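Local structure of dephospho-CoA kinase (Mycobacterium paratuberculosis, 6N39) at residues 271-276 / 353-358; 237-242 / 248-253; 256-261 / 359-364; 292-297 / 339-344. The protein probably catalyses the ATP-dependent phosphorylation of dephospho-coenzyme A at its 3'-hydroxyl, giving coenzyme A, and carries a C-terminal UPF0157 domain involved in its proper folding. All blocks are in the same frame, centred on the assembly; numbering follows the deposited sequence.

Contact 1: residues 271-276 / 353-358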
loop_
_atom_site.group_PDB
_atom_site.type_symbol
_atom_site.label_atom_id
_atom_site.label_comp_id
_atom_site.label_asym_id
_atom_site.label_seq_id
_atom_site.Cartn_x
_atom_site.Cartn_y
_atom_site.Cartn_z
ATOM N N ASP A 271 7.142 -7.857 -8.021
ATOM C CA ASP A 271 8.218 -6.939 -8.395
ATOM C C ASP A 271 7.646 -5.656 -8.971
ATOM O O ASP A 271 6.774 -5.697 -9.851
ATOM C CB ASP A 271 9.173 -7.565 -9.413
ATOM C CG ASP A 271 9.957 -8.712 -8.824
ATOM O OD1 ASP A 271 9.412 -9.830 -8.780
ATOM O OD2 ASP A 271 11.107 -8.478 -8.407
ATOM N N ILE A 272 8.185 -4.527 -8.504
ATOM C CA ILE A 272 7.831 -3.189 -8.958
ATOM C C ILE A 272 9.106 -2.472 -9.378
ATOM O O ILE A 272 10.134 -2.599 -8.712
ATOM C CB ILE A 272 7.155 -2.370 -7.838
ATOM C CG1 ILE A 272 5.968 -3.124 -7.233
ATOM C CG2 ILE A 272 6.759 -0.995 -8.387
ATOM C CD1 ILE A 272 4.814 -3.374 -8.241
ATOM N N GLN A 273 9.046 -1.684 -10.448
ATOM C CA GLN A 273 10.159 -0.808 -10.791
ATOM C C GLN A 273 9.724 0.647 -10.666
ATOM O O GLN A 273 8.728 1.053 -11.272
ATOM C CB GLN A 273 10.671 -1.080 -12.212
ATOM C CG GLN A 273 11.817 -0.143 -12.596
ATOM C CD GLN A 273 12.402 -0.457 -13.950
ATOM O OE1 GLN A 273 13.447 -1.111 -14.047
ATOM N NE2 GLN A 273 11.733 0.009 -15.021
ATOM N N ILE A 274 10.477 1.424 -9.893
ATOM C CA ILE A 274 10.401 2.880 -9.908
ATOM C C ILE A 274 11.504 3.393 -10.823
ATOM O O ILE A 274 12.695 3.118 -10.587
ATOM C CB ILE A 274 10.562 3.462 -8.494
ATOM C CG1 ILE A 274 9.504 2.890 -7.533
ATOM C CG2 ILE A 274 10.506 4.986 -8.547
ATOM C CD1 ILE A 274 9.738 3.320 -6.071
ATOM N N THR A 275 11.119 4.138 -11.864
ATOM C CA THR A 275 12.076 4.788 -12.745
ATOM C C THR A 275 12.378 6.184 -12.212
ATOM O O THR A 275 11.453 6.964 -11.967
ATOM C CB THR A 275 11.529 4.869 -14.180
ATOM O OG1 THR A 275 11.382 3.549 -14.720
ATOM C CG2 THR A 275 12.478 5.639 -15.066
ATOM N N VAL A 276 13.664 6.492 -12.014
ATOM C CA VAL A 276 14.089 7.797 -11.510
ATOM C C VAL A 276 15.017 8.429 -12.534
ATOM O O VAL A 276 15.413 7.803 -13.516
ATOM C CB VAL A 276 14.783 7.714 -10.130
ATOM C CG1 VAL A 276 13.817 7.149 -9.082
ATOM C CG2 VAL A 276 16.058 6.837 -10.213
ATOM N N PHE A 353 15.058 -3.141 -19.755
ATOM C CA PHE A 353 14.834 -4.578 -19.815
ATOM C C PHE A 353 13.707 -5.017 -18.886
ATOM O O PHE A 353 12.952 -5.936 -19.228
ATOM C CB PHE A 353 16.132 -5.326 -19.474
ATOM C CG PHE A 353 16.017 -6.810 -19.635
ATOM C CD1 PHE A 353 15.488 -7.349 -20.816
ATOM C CD2 PHE A 353 16.423 -7.671 -18.618
ATOM C CE1 PHE A 353 15.366 -8.720 -20.979
ATOM C CE2 PHE A 353 16.326 -9.047 -18.782
ATOM C CZ PHE A 353 15.792 -9.578 -19.964
ATOM N N ALA A 354 13.574 -4.394 -17.706
ATOM C CA ALA A 354 12.498 -4.809 -16.798
ATOM C C ALA A 354 11.118 -4.630 -17.440
ATOM O O ALA A 354 10.210 -5.453 -17.232
ATOM C CB ALA A 354 12.585 -4.033 -15.475
ATOM N N LEU A 355 10.939 -3.562 -18.221
ATOM C CA LEU A 355 9.673 -3.333 -18.925
ATOM C C LEU A 355 9.542 -4.247 -20.149
ATOM O O LEU A 355 8.466 -4.843 -20.415
ATOM C CB LEU A 355 9.595 -1.852 -19.330
ATOM C CG LEU A 355 9.689 -0.810 -18.195
ATOM C CD1 LEU A 355 9.746 0.603 -18.733
ATOM C CD2 LEU A 355 8.506 -0.919 -17.216
ATOM N N LEU A 356 10.650 -4.383 -20.888
ATOM C CA LEU A 356 10.638 -5.195 -22.101
ATOM C C LEU A 356 10.310 -6.652 -21.787
ATOM O O LEU A 356 9.601 -7.306 -22.548
ATOM C CB LEU A 356 11.994 -5.094 -22.810
ATOM C CG LEU A 356 12.237 -6.070 -23.972
ATOM C CD1 LEU A 356 11.187 -5.887 -25.076
ATOM C CD2 LEU A 356 13.665 -5.940 -24.577
ATOM N N PHE A 357 10.867 -7.186 -20.700
ATOM C CA PHE A 357 10.715 -8.606 -20.375
ATOM C C PHE A 357 9.249 -8.977 -20.241
ATOM O O PHE A 357 8.797 -9.996 -20.788
ATOM C CB PHE A 357 11.502 -8.886 -19.082
ATOM C CG PHE A 357 11.614 -10.342 -18.694
ATOM C CD1 PHE A 357 12.435 -11.210 -19.390
ATOM C CD2 PHE A 357 10.939 -10.817 -17.583
ATOM C CE1 PHE A 357 12.554 -12.540 -19.007
ATOM C CE2 PHE A 357 11.066 -12.132 -17.185
ATOM C CZ PHE A 357 11.873 -12.997 -17.903
ATOM N N VAL A 358 8.473 -8.120 -19.564
ATOM C CA VAL A 358 7.032 -8.345 -19.453
ATOM C C VAL A 358 6.371 -8.326 -20.824
ATOM O O VAL A 358 5.581 -9.225 -21.160
ATOM C CB VAL A 358 6.391 -7.301 -18.521
ATOM C CG1 VAL A 358 4.883 -7.497 -18.489
ATOM C CG2 VAL A 358 6.980 -7.418 -17.127
#
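An extended chain in Q273, with CG anti to the backbone N (chi1 179°), runs from strand 270-276 toward A354 and L355, and a chi3 of -100° turns the amide so that its oxygen is on the A354 side and its nitrogen on the L355 side. On the helix, with CG beside the backbone N, the end of L355 comes nearer to the strand and crosses the glutamine at about a right angle. The two ends of the amide touch different neighbours. OE1 lies 3.4 Å from A354 CB, while NE2 sits 3.9 Å from L355 CG and 4.0 Å from L355 CD2. These are packing contacts: the polar partners of the amide come from elsewhere, with OE1 receiving R344 NH1 and NE2 donating to Q351 O, one turn earlier on helix 349-363. The contact seats that helix on one face of the mixed sheet of the GrpB-type domain; A354 CA and Q273 CA are 7.6 Å apart, with the alanine methyl facing OE1. Chemically, the bonds at oxygen and nitrogen would fix which way round this buried amide sits, although what helix residues 353-358 offer it is aliphatic.

Contact 2: residues 237-242 / 248-253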
loop_
_atom_site.group_PDB
_atom_site.type_symbol
_atom_site.label_atom_id
_atom_site.label_comp_id
_atom_site.label_asym_id
_atom_site.label_seq_id
_atom_site.Cartn_x
_atom_site.Cartn_y
_atom_site.Cartn_z
ATOM N N ASN A 237 0.316 2.574 -6.444
ATOM C CA ASN A 237 -0.210 3.847 -5.959
ATOM C C ASN A 237 0.555 4.320 -4.732
ATOM O O ASN A 237 0.915 5.504 -4.622
ATOM C CB ASN A 237 -1.704 3.719 -5.632
ATOM C CG ASN A 237 -2.567 3.573 -6.872
ATOM O OD1 ASN A 237 -2.114 3.813 -7.993
ATOM N ND2 ASN A 237 -3.829 3.183 -6.677
ATOM N N ARG A 238 0.791 3.401 -3.781
ATOM C CA ARG A 238 1.507 3.739 -2.552
ATOM C C ARG A 238 2.905 4.278 -2.852
ATOM O O ARG A 238 3.363 5.251 -2.232
ATOM C CB ARG A 238 1.587 2.494 -1.655
ATOM C CG ARG A 238 2.417 2.662 -0.388
ATOM C CD ARG A 238 2.495 1.330 0.436
ATOM N NE ARG A 238 1.156 0.811 0.735
ATOM C CZ ARG A 238 0.761 -0.448 0.539
ATOM N NH1 ARG A 238 1.623 -1.378 0.100
ATOM N NH2 ARG A 238 -0.499 -0.783 0.811
ATOM N N LEU A 239 3.586 3.674 -3.817
ATOM C CA LEU A 239 4.944 4.091 -4.136
ATOM C C LEU A 239 4.954 5.403 -4.924
ATOM O O LEU A 239 5.847 6.233 -4.726
ATOM C CB LEU A 239 5.670 2.986 -4.912
ATOM C CG LEU A 239 5.943 1.649 -4.192
ATOM C CD1 LEU A 239 6.485 0.568 -5.174
ATOM C CD2 LEU A 239 6.923 1.843 -3.059
ATOM N N LYS A 240 3.968 5.627 -5.800
ATOM C CA LYS A 240 3.861 6.931 -6.462
ATOM C C LYS A 240 3.710 8.046 -5.432
ATOM O O LYS A 240 4.424 9.067 -5.472
ATOM C CB LYS A 240 2.674 6.931 -7.439
ATOM C CG LYS A 240 2.955 6.157 -8.744
ATOM C CD LYS A 240 1.714 6.084 -9.642
ATOM C CE LYS A 240 1.269 7.454 -10.190
ATOM N NZ LYS A 240 2.182 8.026 -11.202
ATOM N N THR A 241 2.800 7.842 -4.473
ATOM C CA THR A 241 2.588 8.843 -3.437
ATOM C C THR A 241 3.847 9.051 -2.611
ATOM O O THR A 241 4.216 10.193 -2.314
ATOM C CB THR A 241 1.416 8.433 -2.539
ATOM O OG1 THR A 241 0.216 8.464 -3.322
ATOM C CG2 THR A 241 1.266 9.407 -1.361
ATOM N N ALA A 242 4.535 7.962 -2.249
ATOM C CA ALA A 242 5.729 8.089 -1.420
ATOM C C ALA A 242 6.879 8.765 -2.167
ATOM O O ALA A 242 7.692 9.463 -1.554
ATOM C CB ALA A 242 6.169 6.709 -0.908
ATOM N N LEU A 248 9.511 9.056 -12.115
ATOM C CA LEU A 248 9.073 9.351 -13.470
ATOM C C LEU A 248 7.977 8.386 -13.913
ATOM O O LEU A 248 7.068 8.773 -14.646
ATOM C CB LEU A 248 10.263 9.301 -14.422
ATOM C CG LEU A 248 11.443 10.180 -13.986
ATOM C CD1 LEU A 248 12.497 10.209 -15.074
ATOM C CD2 LEU A 248 10.981 11.598 -13.661
ATOM N N ARG A 249 8.058 7.128 -13.495
ATOM C CA ARG A 249 6.995 6.158 -13.738
ATOM C C ARG A 249 7.208 5.009 -12.772
ATOM O O ARG A 249 8.305 4.823 -12.231
ATOM C CB ARG A 249 6.965 5.665 -15.198
ATOM C CG ARG A 249 8.261 5.039 -15.700
ATOM C CD ARG A 249 8.171 4.644 -17.203
ATOM N NE ARG A 249 7.289 3.494 -17.386
ATOM C CZ ARG A 249 6.901 3.009 -18.560
ATOM N NH1 ARG A 249 7.339 3.546 -19.697
ATOM N NH2 ARG A 249 6.081 1.968 -18.595
ATOM N N VAL A 250 6.136 4.265 -12.517
ATOM C CA VAL A 250 6.170 3.143 -11.581
ATOM C C VAL A 250 5.410 2.000 -12.231
ATOM O O VAL A 250 4.304 2.209 -12.732
ATOM C CB VAL A 250 5.546 3.507 -10.220
ATOM C CG1 VAL A 250 5.651 2.333 -9.226
ATOM C CG2 VAL A 250 6.201 4.765 -9.651
ATOM N N ASP A 251 6.003 0.805 -12.255
ATOM C CA ASP A 251 5.450 -0.260 -13.091
ATOM C C ASP A 251 5.527 -1.608 -12.392
ATOM O O ASP A 251 6.537 -1.939 -11.768
ATOM C CB ASP A 251 6.190 -0.371 -14.430
ATOM C CG ASP A 251 6.083 0.890 -15.270
ATOM O OD1 ASP A 251 5.145 0.976 -16.095
ATOM O OD2 ASP A 251 6.941 1.794 -15.113
ATOM N N HIS A 252 4.473 -2.401 -12.552
ATOM C CA HIS A 252 4.459 -3.800 -12.139
ATOM C C HIS A 252 5.250 -4.609 -13.167
ATOM O O HIS A 252 4.942 -4.563 -14.358
ATOM C CB HIS A 252 3.002 -4.259 -12.050
ATOM C CG HIS A 252 2.803 -5.662 -11.549
ATOM N ND1 HIS A 252 1.621 -6.346 -11.741
ATOM C CD2 HIS A 252 3.615 -6.506 -10.870
ATOM C CE1 HIS A 252 1.710 -7.546 -11.194
ATOM N NE2 HIS A 252 2.909 -7.670 -10.659
ATOM N N VAL A 253 6.297 -5.310 -12.734
ATOM C CA VAL A 253 7.164 -6.036 -13.653
ATOM C C VAL A 253 7.339 -7.468 -13.152
ATOM O O VAL A 253 6.812 -7.853 -12.110
ATOM C CB VAL A 253 8.531 -5.342 -13.824
ATOM C CG1 VAL A 253 8.338 -3.937 -14.415
ATOM C CG2 VAL A 253 9.247 -5.254 -12.464
#
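Helix 228-243 runs past strand 249-253 with the CA atoms of K240 and V250 6.8 Å apart, a helix packed on the face of a sheet at one of its outermost strands. The two elements follow each other in the chain through a short connection, a helix followed by an edge strand of the mixed sheet in the GrpB-type domain. V250 faces the helix and carries the contact. Its two methyls divide the work: CG2 meets K240 CG at 3.6 Å, and CG1 points to L239 CB at 4.4 Å. The first torsion of the valine, -177°, makes this possible, since it places CG1 anti to the backbone N and CG2 anti to the carbonyl carbon. K240 uses only the aliphatic root of its side chain; bends at chi3 and chi4 then carry the rest of the chain off this line, at the exposed margin of the contact. L239 belongs to the buried side and continues inward onto I272 of the next strand.

The neighbours of V250 in the strand point the other way, to L355 of helix 349-363. There R249 grips D251 side-on through two nitrogens, and R249 NH1 also pairs with the C-terminal carboxylate of P415. The straighter bond of the pair runs from R249 NH2 to D251 OD1, 2.8 Å with an angle of 174° at the hydrogen; it lies in the guanidinium plane yet meets the oxygen from above the carboxylate plane.

Contact 3: residues 256-261 / 359-364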
loop_
_atom_site.group_PDB
_atom_site.type_symbol
_atom_site.label_atom_id
_atom_site.label_comp_id
_atom_site.label_asym_id
_atom_site.label_seq_id
_atom_site.Cartn_x
_atom_site.Cartn_y
_atom_site.Cartn_z
ATOM N N THR A 256 4.964 -11.941 -11.837
ATOM C CA THR A 256 3.592 -11.722 -11.386
ATOM C C THR A 256 2.855 -10.703 -12.241
ATOM O O THR A 256 1.640 -10.578 -12.084
ATOM C CB THR A 256 3.515 -11.287 -9.905
ATOM O OG1 THR A 256 4.092 -9.994 -9.730
ATOM C CG2 THR A 256 4.217 -12.294 -8.979
ATOM N N ALA A 257 3.537 -10.010 -13.159
ATOM C CA ALA A 257 2.883 -9.061 -14.057
ATOM C C ALA A 257 2.399 -9.686 -15.362
ATOM O O ALA A 257 1.744 -9.000 -16.153
ATOM C CB ALA A 257 3.824 -7.895 -14.385
ATOM N N LEU A 258 2.701 -10.950 -15.620
ATOM C CA LEU A 258 2.216 -11.576 -16.842
ATOM C C LEU A 258 0.716 -11.855 -16.750
ATOM O O LEU A 258 0.183 -12.051 -15.655
ATOM C CB LEU A 258 2.966 -12.874 -17.108
ATOM C CG LEU A 258 4.482 -12.702 -17.237
ATOM C CD1 LEU A 258 5.160 -14.045 -17.446
ATOM C CD2 LEU A 258 4.809 -11.746 -18.376
ATOM N N PRO A 259 0.011 -11.862 -17.885
ATOM C CA PRO A 259 -1.405 -12.251 -17.874
ATOM C C PRO A 259 -1.597 -13.612 -17.223
ATOM O O PRO A 259 -0.833 -14.553 -17.466
ATOM C CB PRO A 259 -1.778 -12.286 -19.362
ATOM C CG PRO A 259 -0.844 -11.335 -20.001
ATOM C CD PRO A 259 0.452 -11.436 -19.224
ATOM N N GLY A 260 -2.633 -13.701 -16.387
ATOM C CA GLY A 260 -2.939 -14.914 -15.660
ATOM C C GLY A 260 -3.093 -16.136 -16.542
ATOM O O GLY A 260 -3.982 -16.193 -17.399
ATOM N N ASP A 261 -2.218 -17.115 -16.343
ATOM C CA ASP A 261 -2.267 -18.387 -17.061
ATOM C C ASP A 261 -2.127 -19.494 -16.025
ATOM O O ASP A 261 -1.041 -19.633 -15.425
ATOM C CB ASP A 261 -1.163 -18.451 -18.113
ATOM C CG ASP A 261 -1.156 -19.758 -18.894
ATOM O OD1 ASP A 261 -1.976 -20.655 -18.610
ATOM O OD2 ASP A 261 -0.311 -19.886 -19.804
ATOM N N ASP A 359 6.641 -7.286 -21.629
ATOM C CA ASP A 359 5.937 -7.213 -22.919
ATOM C C ASP A 359 6.316 -8.384 -23.833
ATOM O O ASP A 359 5.460 -8.971 -24.522
ATOM C CB ASP A 359 6.225 -5.881 -23.607
ATOM C CG ASP A 359 5.471 -4.734 -22.971
ATOM O OD1 ASP A 359 4.437 -5.011 -22.344
ATOM O OD2 ASP A 359 5.899 -3.569 -23.087
ATOM N N TRP A 360 7.598 -8.742 -23.830
ATOM C CA TRP A 360 8.099 -9.836 -24.649
ATOM C C TRP A 360 7.432 -11.149 -24.264
ATOM O O TRP A 360 6.834 -11.820 -25.108
ATOM C CB TRP A 360 9.624 -9.908 -24.502
ATOM C CG TRP A 360 10.260 -11.097 -25.151
ATOM C CD1 TRP A 360 10.195 -11.447 -26.469
ATOM C CD2 TRP A 360 11.066 -12.091 -24.509
ATOM N NE1 TRP A 360 10.907 -12.604 -26.686
ATOM C CE2 TRP A 360 11.455 -13.016 -25.501
ATOM C CE3 TRP A 360 11.498 -12.289 -23.191
ATOM C CZ2 TRP A 360 12.251 -14.126 -25.220
ATOM C CZ3 TRP A 360 12.292 -13.395 -22.912
ATOM C CH2 TRP A 360 12.658 -14.299 -23.926
ATOM N N LEU A 361 7.486 -11.516 -22.978
ATOM C CA LEU A 361 6.866 -12.770 -22.560
ATOM C C LEU A 361 5.356 -12.749 -22.767
ATOM O O LEU A 361 4.759 -13.789 -23.078
ATOM C CB LEU A 361 7.211 -13.070 -21.099
ATOM C CG LEU A 361 8.649 -13.561 -20.837
ATOM C CD1 LEU A 361 8.827 -14.003 -19.391
ATOM C CD2 LEU A 361 9.034 -14.682 -21.792
ATOM N N THR A 362 4.717 -11.583 -22.621
ATOM C CA THR A 362 3.289 -11.511 -22.915
ATOM C C THR A 362 3.011 -11.851 -24.372
ATOM O O THR A 362 2.021 -12.518 -24.679
ATOM C CB THR A 362 2.733 -10.126 -22.565
ATOM O OG1 THR A 362 2.892 -9.895 -21.158
ATOM C CG2 THR A 362 1.246 -10.049 -22.918
ATOM N N ALA A 363 3.889 -11.431 -25.284
ATOM C CA ALA A 363 3.631 -11.669 -26.701
ATOM C C ALA A 363 4.067 -13.047 -27.203
ATOM O O ALA A 363 3.589 -13.472 -28.258
ATOM C CB ALA A 363 4.315 -10.593 -27.552
ATOM N N ASP A 364 4.945 -13.761 -26.490
ATOM C CA ASP A 364 5.620 -14.946 -27.031
ATOM C C ASP A 364 5.401 -16.162 -26.139
ATOM O O ASP A 364 6.186 -16.408 -25.204
ATOM C CB ASP A 364 7.113 -14.659 -27.208
ATOM C CG ASP A 364 7.865 -15.789 -27.915
ATOM O OD1 ASP A 364 7.286 -16.869 -28.166
ATOM O OD2 ASP A 364 9.055 -15.578 -28.223
#
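L361, the leucine that meets L258 across this contact, also lays its CD2 over one face of the W360 indole, 3.6 Å above the plane and offset toward the rim. The indole itself turns to the other side of the helix, where it packs on A400 and A404 and meets the W407 ring with the planes inclined at about 55°. The pyrrolidine ring of P259 is the other ring at this contact, and T362 crosses it at about a right angle: T362 CG2 lies 3.8 Å from P259 CG, and T362 OG1 lies 3.5 Å from P259 CD. That hydroxyl has its polar partner within its own helix, the carbonyl oxygen of V358, a bond allowed by chi1 of -62°, which sets OG1 beside the backbone N. Its approaches to P259 and L258 are van der Waals contacts. L258 packs next to the proline. Its CD2 approaches L361 CB at 3.9 Å and T362 OG1 at the same distance, while its CD1 meets L361 CD1 at 4.2 Å. The leucines form the buried half, and P259 with T362 the exposed margin. Just beyond, D364 OD1 makes a weak bond to A367 N. The loop after strand 249-253 packs on the last turn of helix 349-363, where D364 ends that helix and N-caps helix 365-382.

Contact 4: residues 292-297 / 339-344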
loop_
_atom_site.group_PDB
_atom_site.type_symbol
_atom_site.label_atom_id
_atom_site.label_comp_id
_atom_site.label_asym_id
_atom_site.label_seq_id
_atom_site.Cartn_x
_atom_site.Cartn_y
_atom_site.Cartn_z
ATOM N N ALA A 292 6.982 4.304 4.021
ATOM C CA ALA A 292 5.891 3.633 3.322
ATOM C C ALA A 292 5.935 2.113 3.455
ATOM O O ALA A 292 5.054 1.444 2.905
ATOM C CB ALA A 292 5.889 4.014 1.839
ATOM N N GLY A 293 6.925 1.556 4.155
ATOM C CA GLY A 293 6.958 0.137 4.451
ATOM C C GLY A 293 8.074 -0.677 3.808
ATOM O O GLY A 293 8.025 -1.914 3.872
ATOM N N TYR A 294 9.097 -0.038 3.233
ATOM C CA TYR A 294 10.062 -0.722 2.365
ATOM C C TYR A 294 11.497 -0.363 2.740
ATOM O O TYR A 294 12.052 0.619 2.227
ATOM C CB TYR A 294 9.802 -0.369 0.895
ATOM C CG TYR A 294 8.384 -0.650 0.431
ATOM C CD1 TYR A 294 7.370 0.305 0.585
ATOM C CD2 TYR A 294 8.067 -1.859 -0.185
ATOM C CE1 TYR A 294 6.067 0.043 0.177
ATOM C CE2 TYR A 294 6.785 -2.126 -0.615
ATOM C CZ TYR A 294 5.783 -1.180 -0.432
ATOM O OH TYR A 294 4.502 -1.484 -0.843
ATOM N N PRO A 295 12.129 -1.128 3.636
ATOM C CA PRO A 295 13.555 -0.906 3.907
ATOM C C PRO A 295 14.394 -1.167 2.660
ATOM O O PRO A 295 14.036 -1.970 1.794
ATOM C CB PRO A 295 13.883 -1.926 5.018
ATOM C CG PRO A 295 12.538 -2.199 5.697
ATOM C CD PRO A 295 11.524 -2.112 4.555
ATOM N N ARG A 296 15.557 -0.518 2.612
ATOM C CA ARG A 296 16.506 -0.737 1.526
ATOM C C ARG A 296 17.422 -1.930 1.813
ATOM O O ARG A 296 17.818 -2.165 2.955
ATOM C CB ARG A 296 17.355 0.509 1.300
ATOM C CG ARG A 296 18.364 0.336 0.135
ATOM C CD ARG A 296 18.697 1.665 -0.511
ATOM N NE ARG A 296 19.818 2.323 0.161
ATOM C CZ ARG A 296 20.345 3.482 -0.238
ATOM N NH1 ARG A 296 19.831 4.125 -1.309
ATOM N NH2 ARG A 296 21.378 3.994 0.436
ATOM N N LEU A 297 17.748 -2.696 0.768
ATOM C CA LEU A 297 18.822 -3.689 0.847
ATOM C C LEU A 297 20.124 -2.965 0.532
ATOM O O LEU A 297 20.397 -2.627 -0.625
ATOM C CB LEU A 297 18.576 -4.852 -0.112
ATOM C CG LEU A 297 17.316 -5.610 0.328
ATOM C CD1 LEU A 297 16.700 -6.401 -0.793
ATOM C CD2 LEU A 297 17.669 -6.528 1.492
ATOM N N THR A 339 7.418 -8.136 -1.532
ATOM C CA THR A 339 7.476 -7.192 -2.642
ATOM C C THR A 339 8.924 -6.752 -2.823
ATOM O O THR A 339 9.564 -6.356 -1.847
ATOM C CB THR A 339 6.624 -5.936 -2.355
ATOM O OG1 THR A 339 5.321 -6.294 -1.888
ATOM C CG2 THR A 339 6.508 -5.046 -3.580
ATOM N N ASN A 340 9.423 -6.785 -4.053
ATOM C CA ASN A 340 10.696 -6.166 -4.403
ATOM C C ASN A 340 10.442 -4.851 -5.123
ATOM O O ASN A 340 9.599 -4.784 -6.016
ATOM C CB ASN A 340 11.531 -7.074 -5.319
ATOM C CG ASN A 340 11.950 -8.337 -4.656
ATOM O OD1 ASN A 340 12.244 -8.357 -3.463
ATOM N ND2 ASN A 340 12.000 -9.420 -5.429
ATOM N N VAL A 341 11.176 -3.806 -4.749
ATOM C CA VAL A 341 11.021 -2.495 -5.373
ATOM C C VAL A 341 12.377 -2.106 -5.949
ATOM O O VAL A 341 13.265 -1.644 -5.224
ATOM C CB VAL A 341 10.507 -1.436 -4.389
ATOM C CG1 VAL A 341 10.379 -0.071 -5.069
ATOM C CG2 VAL A 341 9.150 -1.844 -3.822
ATOM N N HIS A 342 12.542 -2.286 -7.255
ATOM C CA HIS A 342 13.775 -1.931 -7.949
ATOM C C HIS A 342 13.716 -0.461 -8.343
ATOM O O HIS A 342 12.716 -0.009 -8.900
ATOM C CB HIS A 342 13.959 -2.801 -9.204
ATOM C CG HIS A 342 13.808 -4.274 -8.959
ATOM N ND1 HIS A 342 14.881 -5.099 -8.705
ATOM C CD2 HIS A 342 12.713 -5.072 -8.952
ATOM C CE1 HIS A 342 14.455 -6.340 -8.534
ATOM N NE2 HIS A 342 13.142 -6.351 -8.676
ATOM N N ILE A 343 14.786 0.278 -8.094
ATOM C CA ILE A 343 14.859 1.691 -8.458
ATOM C C ILE A 343 15.954 1.819 -9.505
ATOM O O ILE A 343 17.138 1.601 -9.199
ATOM C CB ILE A 343 15.155 2.580 -7.247
ATOM C CG1 ILE A 343 14.220 2.220 -6.080
ATOM C CG2 ILE A 343 15.028 4.060 -7.626
ATOM C CD1 ILE A 343 14.424 3.098 -4.875
ATOM N N ARG A 344 15.555 2.174 -10.728
ATOM C CA ARG A 344 16.447 2.168 -11.879
ATOM C C ARG A 344 16.334 3.487 -12.631
ATOM O O ARG A 344 15.295 4.160 -12.589
ATOM C CB ARG A 344 16.133 0.977 -12.818
ATOM C CG ARG A 344 16.301 -0.420 -12.139
ATOM C CD ARG A 344 16.555 -1.495 -13.222
ATOM N NE ARG A 344 16.777 -2.829 -12.670
ATOM C CZ ARG A 344 15.811 -3.689 -12.368
ATOM N NH1 ARG A 344 14.535 -3.348 -12.552
ATOM N NH2 ARG A 344 16.123 -4.893 -11.878
HETATM O O HOH W 1 4.011 -4.138 -0.739
#
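The tight part of this contact is the meeting of Y294 with V341, where V341 CG2 comes to 3.8 Å from Y294 CD2 and 4.0 Å from Y294 CE2. The methyl approaches the ring obliquely, the two side chains crossing at about a right angle. V341 offers this branch because its chi1 of 179° leaves CG2 anti to the carbonyl carbon. T339 CG2 adds a looser touch at 4.2 Å from Y294 CE2, and I235 and L239 of helix 228-243 also touch the ring. G293, with a positive phi of 114°, ends the preceding helix in a Schellman motif, and Y294, the next residue, points toward strand 339-345, an inner strand of the mixed sheet.

At the phenol oxygen the fit is looser, and a water sits between the hydroxyls of two buried residues. It lies 2.7 Å from Y294 OH and donates to T339 OG1 at 2.8 Å, bridging two side chains whose hydroxyls do not meet directly. Each hydroxyl has a further partner. R238 NH1 donates to Y294 OH, and T339 OG1 is hydrogen-bonded to R337 O. The arginine's hydrogen bond, being charged, would be expected to polarise the phenol, though the same guanidinium is also engaged in a salt bridge.

In the fold
All four contacts belong to the C-terminal UPF0157 region and gather round its mixed sheet, in which strands 249-253, 270-276 and 339-345 are consecutive neighbours. Contact 2 closes first along the chain; contact 4 is nested inside the loop closed by contact 1, which in turn lies inside that of contact 3. Contacts 2 and 4 meet where helix 228-243 lies on one face of the sheet, their centres about 11 Å apart. Helix 349-363 packs on the other face in contact 1 and extends past it to the loop in contact 3, with centres about 13 Å apart, while contacts 3 and 4 are about 23 Å apart between centres. The sheet thus has helices on both faces.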